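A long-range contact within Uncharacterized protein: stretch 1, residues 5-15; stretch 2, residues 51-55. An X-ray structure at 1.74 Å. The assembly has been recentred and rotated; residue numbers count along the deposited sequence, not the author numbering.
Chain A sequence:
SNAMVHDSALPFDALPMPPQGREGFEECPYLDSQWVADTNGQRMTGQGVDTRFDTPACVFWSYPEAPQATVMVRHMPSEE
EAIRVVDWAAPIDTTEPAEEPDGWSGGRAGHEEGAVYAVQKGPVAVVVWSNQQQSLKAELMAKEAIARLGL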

# COMPACT_ATOMS: atom_id res chain seq x y z
N VAL A 5 -15.71 14.27 -5.95
CA VAL A 5 -14.64 14.07 -4.88
C VAL A 5 -14.14 12.62 -4.83
O VAL A 5 -14.93 11.67 -4.89
CB VAL A 5 -15.09 14.57 -3.45
CG1 VAL A 5 -15.41 13.45 -2.46
CG2 VAL A 5 -14.00 15.45 -2.83
N HIS A 6 -12.83 12.46 -4.73
CA HIS A 6 -12.23 11.12 -4.67
C HIS A 6 -11.78 10.82 -3.31
O HIS A 6 -11.33 11.70 -2.57
CB HIS A 6 -11.01 11.02 -5.59
CG HIS A 6 -11.34 11.22 -7.02
ND1 HIS A 6 -12.06 10.29 -7.72
CD2 HIS A 6 -11.16 12.32 -7.86
CE1 HIS A 6 -12.27 10.77 -8.98
NE2 HIS A 6 -11.72 12.00 -9.06
N ASP A 7 -11.85 9.53 -3.00
CA ASP A 7 -11.38 8.99 -1.73
C ASP A 7 -11.93 9.79 -0.49
O ASP A 7 -11.22 10.01 0.48
CB ASP A 7 -9.86 9.00 -1.68
CG ASP A 7 -9.21 8.21 -2.78
OD1 ASP A 7 -9.87 7.46 -3.55
OD2 ASP A 7 -7.93 8.30 -2.79
N SER A 8 -13.20 10.15 -0.55
CA SER A 8 -13.85 10.91 0.53
C SER A 8 -13.06 12.16 0.97
O SER A 8 -13.09 12.55 2.16
CB SER A 8 -14.04 9.97 1.77
OG SER A 8 -14.61 8.71 1.44
N ALA A 9 -12.36 12.79 0.02
CA ALA A 9 -11.55 13.97 0.25
C ALA A 9 -10.57 13.78 1.41
O ALA A 9 -10.25 14.72 2.09
CB ALA A 9 -12.46 15.20 0.44
N LEU A 10 -10.12 12.54 1.65
CA LEU A 10 -9.17 12.31 2.74
C LEU A 10 -7.85 13.03 2.46
O LEU A 10 -7.45 13.13 1.30
CB LEU A 10 -8.88 10.81 2.96
CG LEU A 10 -10.07 10.05 3.64
CD1 LEU A 10 -9.85 8.52 3.61
CD2 LEU A 10 -10.36 10.50 5.06
N PRO A 11 -7.16 13.51 3.53
CA PRO A 11 -5.92 14.24 3.36
C PRO A 11 -4.77 13.30 2.90
O PRO A 11 -4.90 12.07 2.98
CB PRO A 11 -5.63 14.74 4.76
CG PRO A 11 -6.28 13.73 5.66
CD PRO A 11 -7.57 13.43 4.94
N PHE A 12 -3.69 13.91 2.43
CA PHE A 12 -2.50 13.17 1.89
C PHE A 12 -1.94 12.08 2.86
O PHE A 12 -1.35 11.06 2.41
CB PHE A 12 -1.37 14.13 1.53
CG PHE A 12 -0.62 14.65 2.70
CD1 PHE A 12 -1.20 15.64 3.54
CD2 PHE A 12 0.61 14.14 3.05
CE1 PHE A 12 -0.53 16.07 4.67
CE2 PHE A 12 1.33 14.65 4.18
CZ PHE A 12 0.75 15.59 4.98
N ASP A 13 -2.14 12.28 4.15
CA ASP A 13 -1.51 11.42 5.16
C ASP A 13 -2.55 10.47 5.82
O ASP A 13 -2.31 9.94 6.87
CB ASP A 13 -0.78 12.25 6.23
CG ASP A 13 -1.69 13.29 6.94
OD1 ASP A 13 -2.87 13.55 6.54
OD2 ASP A 13 -1.14 13.91 7.86
N ALA A 14 -3.73 10.31 5.19
CA ALA A 14 -4.74 9.33 5.65
C ALA A 14 -4.19 7.91 5.59
O ALA A 14 -3.48 7.51 4.61
CB ALA A 14 -6.04 9.40 4.84
N LEU A 15 -4.55 7.12 6.61
CA LEU A 15 -4.10 5.74 6.62
C LEU A 15 -5.34 4.83 6.58
O LEU A 15 -6.36 5.18 7.14
CB LEU A 15 -3.30 5.43 7.87
CG LEU A 15 -1.93 6.09 7.94
CD1 LEU A 15 -1.33 5.92 9.33
CD2 LEU A 15 -1.03 5.45 6.91
N THR A 51 -13.23 1.08 2.40
CA THR A 51 -13.92 1.57 1.22
C THR A 51 -14.09 3.09 1.22
O THR A 51 -14.84 3.65 0.38
CB THR A 51 -15.31 0.94 1.12
OG1 THR A 51 -16.02 1.21 2.32
CG2 THR A 51 -15.16 -0.54 0.93
N ARG A 52 -13.44 3.77 2.16
CA ARG A 52 -13.36 5.28 2.03
C ARG A 52 -12.68 5.75 0.75
O ARG A 52 -13.02 6.81 0.19
CB ARG A 52 -12.73 5.94 3.25
CG ARG A 52 -13.57 5.80 4.48
CD ARG A 52 -12.88 6.39 5.71
NE ARG A 52 -11.57 5.77 5.89
CZ ARG A 52 -10.55 6.31 6.58
NH1 ARG A 52 -10.70 7.47 7.22
NH2 ARG A 52 -9.36 5.69 6.67
N PHE A 53 -11.80 4.90 0.27
CA PHE A 53 -11.00 5.18 -0.95
C PHE A 53 -11.77 4.65 -2.15
O PHE A 53 -12.37 3.61 -2.04
CB PHE A 53 -9.67 4.52 -0.81
CG PHE A 53 -8.92 4.95 0.44
CD1 PHE A 53 -8.13 6.10 0.47
CD2 PHE A 53 -9.06 4.25 1.59
CE1 PHE A 53 -7.46 6.53 1.66
CE2 PHE A 53 -8.40 4.62 2.78
CZ PHE A 53 -7.60 5.76 2.81
N ASP A 54 -11.71 5.36 -3.27
CA ASP A 54 -12.39 4.87 -4.50
C ASP A 54 -12.01 3.40 -4.77
O ASP A 54 -12.87 2.53 -5.00
CB ASP A 54 -12.01 5.69 -5.74
CG ASP A 54 -12.37 7.18 -5.64
OD1 ASP A 54 -13.09 7.59 -4.71
OD2 ASP A 54 -11.87 7.90 -6.54
N THR A 55 -10.70 3.12 -4.73
CA THR A 55 -10.19 1.76 -4.72
C THR A 55 -9.96 1.39 -3.29
O THR A 55 -9.10 2.00 -2.62
CB THR A 55 -8.86 1.61 -5.51
OG1 THR A 55 -9.11 1.92 -6.89
CG2 THR A 55 -8.38 0.19 -5.40
O HOH W 1 -8.61 5.26 -4.45

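Two segments with no helix or strand can still be joined precisely, provided that polar side chains take over the pairing that backbone groups perform in a sheet. The contact between residues 5-15 and 51-55 illustrates the principle. The two backbones come nearest at D7 and F53, whose CA atoms lie 3.9 Å apart, and most of the hydrogen bonds cluster around that approach.

At its centre two aspartates exchange bonds. The backbone N of D7 donates to OD1 of D54 at 2.9 Å, and the backbone N of D54 donates to OD1 of D7 at 2.8 Å; both are nearly straight, with angles at hydrogen of 171° and 162°. Each carboxylate thus accepts from the main chain of the other residue. Aspartate suits this reciprocal arrangement because its short side chain carries an acceptor within reach of a neighbouring backbone. Both residues adopt the m rotamer, and although each CA-to-CB bond points sideways, the end of each side chain comes nearer to the opposing stretch. The exchange has a price: OD1 of D7 and OD1 of D54 stand 3.4 Å apart, two acceptors of like charge with no hydrogen bond between them. Each of these oxygens nevertheless has a donor of its own.

All four carboxylate oxygens have a partner. OD2 of D54 accepts from ND1 of H6 at 2.7 Å, lying near the plane of the imidazole at its edge, where a ring nitrogen can direct its hydrogen. OD1 of D7 also receives a hydrogen bond from a water at 2.7 Å, and the same water accepts from the backbone N of T55 at 3.0 Å, so it links the two stretches. OD2 of D7 is satisfied elsewhere in the structure. This full accounting matters most for D7, which is buried, whereas D54 is exposed.

The carbonyl of R52 is served by a hydroxyl: OG of S8 donates to O of R52 at 2.8 Å, with the serine CA-to-CB bond directed toward the other stretch. The CA of D7 lies 3.3 Å from the same O of R52, adding a CA-H...O contact. Within stretch 1, the bonds from N of A9 to O of H6 (3.0 Å) and from N of L10 to O of D7 (3.0 Å) satisfy further backbone groups and tie together the segment that presents D7 and S8.

Beyond this polar cluster the contact becomes largely apolar. L10 points toward stretch 2, its CD1 packing 3.6 Å from CZ of F53 and also lying over one face of the R52 guanidinium. A14, which closes a type I turn begun at P11, brings its CB to 4.5 Å from CZ of F53, at the ring edge. The phenylalanine is buried, so its large hydrocarbon surface is well placed here. R52 extends past L10, and its NH2 makes a weak hydrogen bond to O of L15 at 3.1 Å, with an angle of 121°. Altogether 456 Å² is buried, summed over both sides.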